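Local coordinates for protein kojibiose phosphorylase (Gut metagenome, PDB 6W0P) that is a carbohydrate-active enzyme of glycoside hydrolase family 65, whose catalytic domain is an (alpha/alpha)6 barrel, at residues 325-330 / 366-371. Sequence-based numbering, arbitrary orientation.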
ATOM      1  N   TYR A 325     -34.027  -0.878   3.504  1.00 29.65           N
ATOM      2  CA  TYR A 325     -34.381  -2.080   2.700  1.00 29.84           C
ATOM      3  C   TYR A 325     -35.789  -2.581   3.031  1.00 30.40           C
ATOM      4  O   TYR A 325     -36.120  -2.707   4.210  1.00 29.79           O
ATOM      5  CB  TYR A 325     -33.388  -3.202   2.990  1.00 29.35           C
ATOM      6  CG  TYR A 325     -33.082  -4.075   1.805  1.00 29.23           C
ATOM      7  CD1 TYR A 325     -32.276  -3.609   0.794  1.00 28.45           C
ATOM      8  CD2 TYR A 325     -33.608  -5.347   1.677  1.00 29.25           C
ATOM      9  CE1 TYR A 325     -31.999  -4.378  -0.316  1.00 28.61           C
ATOM     10  CE2 TYR A 325     -33.341  -6.137   0.563  1.00 29.33           C
ATOM     11  CZ  TYR A 325     -32.517  -5.654  -0.437  1.00 29.16           C
ATOM     12  OH  TYR A 325     -32.186  -6.416  -1.527  1.00 28.50           O
ATOM     13  N   HIS A 326     -36.600  -2.898   2.026  1.00 31.34           N
ATOM     14  CA  HIS A 326     -37.913  -3.551   2.284  1.00 31.81           C
ATOM     15  C   HIS A 326     -38.252  -4.582   1.203  1.00 32.90           C
ATOM     16  O   HIS A 326     -39.416  -4.978   1.146  1.00 33.70           O
ATOM     17  CB  HIS A 326     -39.005  -2.491   2.471  1.00 32.10           C
ATOM     18  CG  HIS A 326     -39.334  -1.711   1.235  1.00 32.27           C
ATOM     19  ND1 HIS A 326     -38.625  -0.600   0.852  1.00 31.87           N
ATOM     20  CD2 HIS A 326     -40.313  -1.873   0.312  1.00 32.80           C
ATOM     21  CE1 HIS A 326     -39.149  -0.115  -0.265  1.00 32.34           C
ATOM     22  NE2 HIS A 326     -40.187  -0.874  -0.621  1.00 32.68           N
ATOM     23  N   GLY A 327     -37.280  -5.022   0.397  1.00 33.06           N
ATOM     24  CA  GLY A 327     -37.500  -6.044  -0.635  1.00 33.75           C
ATOM     25  C   GLY A 327     -38.029  -5.431  -1.918  1.00 34.88           C
ATOM     26  O   GLY A 327     -38.749  -6.127  -2.658  1.00 35.71           O
ATOM     27  N   PHE A 328     -37.699  -4.174  -2.203  1.00 34.79           N
ATOM     28  CA  PHE A 328     -38.159  -3.507  -3.444  1.00 35.54           C
ATOM     29  C   PHE A 328     -37.477  -4.132  -4.665  1.00 35.63           C
ATOM     30  O   PHE A 328     -38.118  -4.184  -5.718  1.00 35.63           O
ATOM     31  CB  PHE A 328     -37.869  -2.008  -3.438  1.00 36.55           C
ATOM     32  CG  PHE A 328     -38.402  -1.306  -4.661  1.00 37.24           C
ATOM     33  CD1 PHE A 328     -39.764  -1.048  -4.787  1.00 37.72           C
ATOM     34  CD2 PHE A 328     -37.551  -0.922  -5.688  1.00 38.04           C
ATOM     35  CE1 PHE A 328     -40.271  -0.419  -5.913  1.00 37.99           C
ATOM     36  CE2 PHE A 328     -38.062  -0.308  -6.826  1.00 38.79           C
ATOM     37  CZ  PHE A 328     -39.416  -0.051  -6.931  1.00 38.88           C
ATOM     38  N   ASP A 329     -36.223  -4.570  -4.541  1.00 34.91           N
ATOM     39  CA  ASP A 329     -35.390  -4.942  -5.716  1.00 35.42           C
ATOM     40  C   ASP A 329     -34.322  -5.969  -5.351  1.00 34.94           C
ATOM     41  O   ASP A 329     -33.410  -5.660  -4.594  1.00 35.41           O
ATOM     42  CB  ASP A 329     -34.714  -3.706  -6.301  1.00 35.13           C
ATOM     43  CG  ASP A 329     -34.034  -3.937  -7.650  1.00 35.48           C
ATOM     44  OD1 ASP A 329     -33.761  -5.109  -8.000  1.00 36.06           O
ATOM     45  OD2 ASP A 329     -33.787  -2.938  -8.341  1.00 34.91           O
ATOM     46  N   PRO A 330     -34.339  -7.170  -5.968  1.00 35.20           N
ATOM     47  CA  PRO A 330     -33.348  -8.211  -5.699  1.00 34.68           C
ATOM     48  C   PRO A 330     -31.953  -7.929  -6.278  1.00 34.39           C
ATOM     49  O   PRO A 330     -31.099  -8.814  -6.165  1.00 34.92           O
ATOM     50  CB  PRO A 330     -33.923  -9.467  -6.397  1.00 35.22           C
ATOM     51  CG  PRO A 330     -34.778  -8.910  -7.527  1.00 35.93           C
ATOM     52  CD  PRO A 330     -35.306  -7.584  -7.007  1.00 35.95           C
ATOM     53  N   GLU A 366     -39.156 -11.390   2.108  1.00 36.23           N
ATOM     54  CA  GLU A 366     -38.829 -10.887   0.751  1.00 37.86           C
ATOM     55  C   GLU A 366     -37.590  -9.979   0.852  1.00 36.27           C
ATOM     56  O   GLU A 366     -36.715 -10.051  -0.023  1.00 35.67           O
ATOM     57  CB  GLU A 366     -40.073 -10.197   0.181  1.00 40.11           C
ATOM     58  CG  GLU A 366     -39.997  -9.874  -1.306  1.00 42.60           C
ATOM     59  CD  GLU A 366     -39.828 -11.058  -2.262  1.00 44.77           C
ATOM     60  OE1 GLU A 366     -40.046 -12.237  -1.848  1.00 45.73           O
ATOM     61  OE2 GLU A 366     -39.477 -10.792  -3.444  1.00 46.70           O
ATOM     62  N   ALA A 367     -37.487  -9.172   1.905  1.00 35.26           N
ATOM     63  CA  ALA A 367     -36.285  -8.358   2.168  1.00 34.85           C
ATOM     64  C   ALA A 367     -35.092  -9.282   2.454  1.00 34.71           C
ATOM     65  O   ALA A 367     -34.049  -9.097   1.793  1.00 34.51           O
ATOM     66  CB  ALA A 367     -36.546  -7.383   3.285  1.00 34.93           C
ATOM     67  N   ALA A 368     -35.229 -10.253   3.361  1.00 33.67           N
ATOM     68  CA  ALA A 368     -34.155 -11.229   3.686  1.00 33.69           C
ATOM     69  C   ALA A 368     -33.692 -11.931   2.402  1.00 34.01           C
ATOM     70  O   ALA A 368     -32.489 -11.971   2.137  1.00 33.16           O
ATOM     71  CB  ALA A 368     -34.625 -12.234   4.707  1.00 33.15           C
ATOM     72  N   LYS A 369     -34.624 -12.472   1.624  1.00 35.23           N
ATOM     73  CA  LYS A 369     -34.302 -13.217   0.374  1.00 36.51           C
ATOM     74  C   LYS A 369     -33.633 -12.278  -0.645  1.00 35.39           C
ATOM     75  O   LYS A 369     -32.682 -12.718  -1.304  1.00 34.70           O
ATOM     76  CB  LYS A 369     -35.566 -13.883  -0.185  1.00 39.46           C
ATOM     77  CG  LYS A 369     -35.455 -14.434  -1.600  1.00 42.16           C
ATOM     78  CD  LYS A 369     -36.269 -15.704  -1.864  1.00 45.39           C
ATOM     79  CE  LYS A 369     -37.566 -15.468  -2.619  1.00 48.66           C
ATOM     80  NZ  LYS A 369     -38.481 -16.637  -2.508  1.00 50.91           N
ATOM     81  N   ASP A 370     -34.085 -11.020  -0.749  1.00 34.63           N
ATOM     82  CA  ASP A 370     -33.558 -10.028  -1.725  1.00 33.40           C
ATOM     83  C   ASP A 370     -32.112  -9.671  -1.381  1.00 33.47           C
ATOM     84  O   ASP A 370     -31.294  -9.576  -2.328  1.00 33.13           O
ATOM     85  CB  ASP A 370     -34.473  -8.813  -1.864  1.00 32.83           C
ATOM     86  CG  ASP A 370     -35.590  -9.030  -2.879  1.00 33.47           C
ATOM     87  OD1 ASP A 370     -35.637 -10.132  -3.433  1.00 33.19           O
ATOM     88  OD2 ASP A 370     -36.418  -8.104  -3.102  1.00 33.53           O
ATOM     89  N   LEU A 371     -31.788  -9.522  -0.094  1.00 33.49           N
ATOM     90  CA  LEU A 371     -30.389  -9.307   0.355  1.00 33.75           C
ATOM     91  C   LEU A 371     -29.486 -10.420  -0.193  1.00 34.12           C
ATOM     92  O   LEU A 371     -28.405 -10.080  -0.706  1.00 34.78           O
ATOM     93  CB  LEU A 371     -30.323  -9.228   1.880  1.00 33.39           C
ATOM     94  CG  LEU A 371     -30.750  -7.886   2.442  1.00 33.35           C
ATOM     95  CD1 LEU A 371     -30.773  -7.908   3.959  1.00 33.82           C
ATOM     96  CD2 LEU A 371     -29.830  -6.790   1.949  1.00 33.40           C
TER
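L371 and Y325 meet through their first torsions: the leucine sets CG anti to its carbonyl carbon (chi1 -79°), carrying the branch back over the tyrosine ring, while Y325, with chi1 at -146°, short of fully anti, lays its ring alongside L371. L371 CD2 then sits over the middle of one ring face, 3.8 Å from the Y325 ring centroid and only 11° off its normal, a CH-pi contact. L371 CG supports it 3.6 Å from Y325 CE2, leucine and tyrosine passing antiparallel. The ring's edge faces the helix backbone, with Y325 CE2 3.3 Å from A367 O, an oxygen already accepting the helical bond from L371 N. Further out, Y325 OH lies 3.3 Å from D370 CB but is hydrogen-bonded to N332 O, not to the helix, which ties the ring to the chain just beyond P330. The D370 carboxylate stands perpendicular to the ring plane and reaches the bend of the loop. D370 OD2 comes within 3.1 Å of G327 O; both are acceptors, so the approach is no hydrogen bond and would probably raise the cost of a charged D370 carboxylate. D370 OD1 packs 3.5 Å from P330 CB, proline ring and carboxylate running alongside each other. At G327, which has positive phi, the lack of a side chain lets the segments draw close: G327 CA is 3.8 Å from A367 CA, and the methyl A367 CB rests against G327 N. Y360 of helix 351-361 touches Y325, A367 and L371, while E38 bonds the loop amides of H326 and F328. A loop following helix 308-324 thus packs against a later helix of the central catalytic domain, as in the (alpha/alpha)6 barrel of family 65.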